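Local coordinates for synergistic-type venom protein S2C4 (Dendroaspis jamesoni kaimosae, PDB 7C28) that is a homodimeric three-finger toxin that probably enhances the toxicity of other toxins in the venom, at residues I23-W28 against G41-C46. Numbering follows the deposited sequence.
Sequences ICFKNW and GCTATC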
ATOM      1  N   ILE A  23     -11.495   1.547  12.287  1.00 28.08           N
ATOM      2  CA  ILE A  23     -10.689   1.731  11.086  1.00 26.73           C
ATOM      3  C   ILE A  23     -10.880   0.519  10.175  1.00 24.23           C
ATOM      4  O   ILE A  23     -10.967  -0.617  10.653  1.00 23.81           O
ATOM      5  CB  ILE A  23      -9.193   1.912  11.445  1.00 31.14           C
ATOM      6  CG1 ILE A  23      -8.989   3.045  12.457  1.00 35.17           C
ATOM      7  CG2 ILE A  23      -8.348   2.137  10.207  1.00 29.96           C
ATOM      8  CD1 ILE A  23      -9.223   4.426  11.902  1.00 40.68           C
ATOM      9  N   CYS A  24     -10.939   0.754   8.867  1.00 21.89           N
ATOM     10  CA  CYS A  24     -10.792  -0.308   7.877  1.00 23.44           C
ATOM     11  C   CYS A  24      -9.360  -0.294   7.355  1.00 23.82           C
ATOM     12  O   CYS A  24      -8.709   0.753   7.329  1.00 25.53           O
ATOM     13  CB  CYS A  24     -11.758  -0.159   6.700  1.00 24.58           C
ATOM     14  SG  CYS A  24     -13.501   0.091   7.083  1.00 27.08           S
ATOM     15  N   PHE A  25      -8.863  -1.468   6.951  1.00 22.48           N
ATOM     16  CA  PHE A  25      -7.495  -1.577   6.462  1.00 19.79           C
ATOM     17  C   PHE A  25      -7.425  -2.364   5.162  1.00 19.57           C
ATOM     18  O   PHE A  25      -8.280  -3.204   4.867  1.00 17.83           O
ATOM     19  CB  PHE A  25      -6.564  -2.232   7.509  1.00 23.00           C
ATOM     20  CG  PHE A  25      -6.759  -3.719   7.664  1.00 25.61           C
ATOM     21  CD1 PHE A  25      -6.071  -4.621   6.856  1.00 25.54           C
ATOM     22  CD2 PHE A  25      -7.614  -4.217   8.632  1.00 25.76           C
ATOM     23  CE1 PHE A  25      -6.252  -5.984   7.001  1.00 25.85           C
ATOM     24  CE2 PHE A  25      -7.797  -5.580   8.782  1.00 28.19           C
ATOM     25  CZ  PHE A  25      -7.109  -6.465   7.965  1.00 26.64           C
ATOM     26  N   LYS A  26      -6.391  -2.056   4.382  1.00 21.13           N
ATOM     27  CA  LYS A  26      -5.903  -2.877   3.284  1.00 18.63           C
ATOM     28  C   LYS A  26      -4.437  -3.193   3.538  1.00 20.36           C
ATOM     29  O   LYS A  26      -3.679  -2.319   3.965  1.00 21.10           O
ATOM     30  CB  LYS A  26      -6.055  -2.161   1.939  1.00 16.24           C
ATOM     31  CG  LYS A  26      -7.448  -1.650   1.650  1.00 14.38           C
ATOM     32  CD  LYS A  26      -7.468  -0.830   0.378  1.00 14.12           C
ATOM     33  CE  LYS A  26      -7.252  -1.717  -0.842  1.00 13.62           C
ATOM     34  NZ  LYS A  26      -7.542  -0.986  -2.105  1.00 13.88           N
ATOM     35  N   ASN A  27      -4.032  -4.440   3.290  1.00 22.84           N
ATOM     36  CA  ASN A  27      -2.661  -4.878   3.548  1.00 23.66           C
ATOM     37  C   ASN A  27      -2.139  -5.672   2.355  1.00 24.37           C
ATOM     38  O   ASN A  27      -2.634  -6.763   2.068  1.00 25.38           O
ATOM     39  CB  ASN A  27      -2.585  -5.715   4.825  1.00 22.45           C
ATOM     40  CG  ASN A  27      -1.168  -5.849   5.353  1.00 24.36           C
ATOM     41  OD1 ASN A  27      -0.194  -5.737   4.601  1.00 24.34           O
ATOM     42  ND2 ASN A  27      -1.046  -6.089   6.656  1.00 23.88           N
ATOM     43  N   TRP A  28      -1.125  -5.136   1.679  1.00 25.81           N
ATOM     44  CA  TRP A  28      -0.527  -5.784   0.515  1.00 27.37           C
ATOM     45  C   TRP A  28       0.556  -6.749   0.993  1.00 29.03           C
ATOM     46  O   TRP A  28       1.599  -6.318   1.498  1.00 28.81           O
ATOM     47  CB  TRP A  28       0.054  -4.742  -0.441  1.00 27.32           C
ATOM     48  CG  TRP A  28      -0.933  -4.118  -1.403  1.00 28.57           C
ATOM     49  CD1 TRP A  28      -1.118  -4.443  -2.721  1.00 29.26           C
ATOM     50  CD2 TRP A  28      -1.839  -3.040  -1.128  1.00 28.70           C
ATOM     51  NE1 TRP A  28      -2.094  -3.644  -3.274  1.00 28.32           N
ATOM     52  CE2 TRP A  28      -2.550  -2.775  -2.319  1.00 28.81           C
ATOM     53  CE3 TRP A  28      -2.121  -2.277   0.010  1.00 28.45           C
ATOM     54  CZ2 TRP A  28      -3.526  -1.779  -2.399  1.00 27.81           C
ATOM     55  CZ3 TRP A  28      -3.090  -1.290  -0.073  1.00 27.72           C
ATOM     56  CH2 TRP A  28      -3.779  -1.051  -1.268  1.00 27.16           C
ATOM     57  N   GLY A  41     -10.195  -5.787   6.242  1.00 23.16           N
ATOM     58  CA  GLY A  41     -11.067  -6.037   7.367  1.00 24.44           C
ATOM     59  C   GLY A  41     -11.093  -4.853   8.321  1.00 20.78           C
ATOM     60  O   GLY A  41     -10.567  -3.777   8.021  1.00 15.60           O
ATOM     61  N   CYS A  42     -11.741  -5.081   9.463  1.00 19.94           N
ATOM     62  CA  CYS A  42     -11.801  -4.129  10.565  1.00 22.19           C
ATOM     63  C   CYS A  42     -10.540  -4.203  11.426  1.00 20.71           C
ATOM     64  O   CYS A  42      -9.848  -5.224  11.482  1.00 19.09           O
ATOM     65  CB  CYS A  42     -13.027  -4.395  11.448  1.00 25.82           C
ATOM     66  SG  CYS A  42     -14.616  -4.333  10.599  1.00 30.84           S
ATOM     67  N   THR A  43     -10.276  -3.112  12.142  1.00 20.50           N
ATOM     68  CA  THR A  43      -9.185  -3.089  13.107  1.00 22.21           C
ATOM     69  C   THR A  43      -9.348  -1.874  14.008  1.00 23.99           C
ATOM     70  O   THR A  43     -10.050  -0.915  13.672  1.00 24.14           O
ATOM     71  CB  THR A  43      -7.814  -3.067  12.423  1.00 21.98           C
ATOM     72  OG1 THR A  43      -6.786  -3.184  13.415  1.00 22.54           O
ATOM     73  CG2 THR A  43      -7.622  -1.781  11.632  1.00 21.63           C
ATOM     74  N   ALA A  44      -8.679  -1.929  15.158  1.00 24.54           N
ATOM     75  CA  ALA A  44      -8.669  -0.825  16.108  1.00 25.36           C
ATOM     76  C   ALA A  44      -7.433   0.048  15.989  1.00 25.03           C
ATOM     77  O   ALA A  44      -7.514   1.254  16.235  1.00 24.59           O
ATOM     78  CB  ALA A  44      -8.763  -1.355  17.543  1.00 24.77           C
ATOM     79  N   THR A  45      -6.303  -0.536  15.607  1.00 27.66           N
ATOM     80  CA  THR A  45      -5.062   0.183  15.359  1.00 26.86           C
ATOM     81  C   THR A  45      -4.566  -0.187  13.973  1.00 27.41           C
ATOM     82  O   THR A  45      -4.589  -1.362  13.594  1.00 26.38           O
ATOM     83  CB  THR A  45      -3.996  -0.152  16.409  1.00 26.72           C
ATOM     84  OG1 THR A  45      -4.431   0.309  17.693  1.00 27.74           O
ATOM     85  CG2 THR A  45      -2.667   0.499  16.066  1.00 26.07           C
ATOM     86  N   CYS A  46      -4.123   0.813  13.219  1.00 27.85           N
ATOM     87  CA  CYS A  46      -3.671   0.559  11.860  1.00 25.22           C
ATOM     88  C   CYS A  46      -2.419  -0.312  11.909  1.00 24.30           C
ATOM     89  O   CYS A  46      -1.476   0.014  12.639  1.00 26.71           O
ATOM     90  CB  CYS A  46      -3.376   1.882  11.148  1.00 27.42           C
ATOM     91  SG  CYS A  46      -3.024   1.741   9.383  1.00 25.72           S
TER
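Phe25 lays its ring across the backbone of Gly41 on the neighbouring strand. Its CG sits between the backbone N and the carbonyl carbon (chi1 74°), which swings the ring over the glycine: Gly41 N lies 3.5 Å above the ring plane, displaced from the ring centre, and Phe25 CD2 comes to 3.0 Å from Gly41 O. At the ring edge, in plane, Cys42 O approaches Phe25 CE2 at 3.4 Å. Thr43 packs in from further along the strand, its CG2 meeting Phe25 CD2 obliquely and also lying 4.0 Å from Ile23 CB, while the rest of the Ile23 side chain turns off from the strand. With OG1 anti to the backbone N (chi1 -174°), CG2 falls between the backbone N and the carbonyl carbon, turned to Ile23 and Phe25; OG1 itself donates to Thr45 O from above the carbonyl plane, tying down the turn after the strand.

In the backbone, Ile23 and Thr43 form an antiparallel hydrogen-bonded pair, joined in both directions. Phe25 N gives a straighter bond (153°) to Gly41 O at 3.1 Å, whereas the return bond from Gly41 N to Phe25 O is weak. Cys24 and Cys42, the non-hydrogen-bonded pair between them, point to the other face, where Cys24 is bonded to Cys3 and Cys42 to Cys17. This is the base of the central hairpin of a three-finger toxin, where finger two joins the disulfide-linked core.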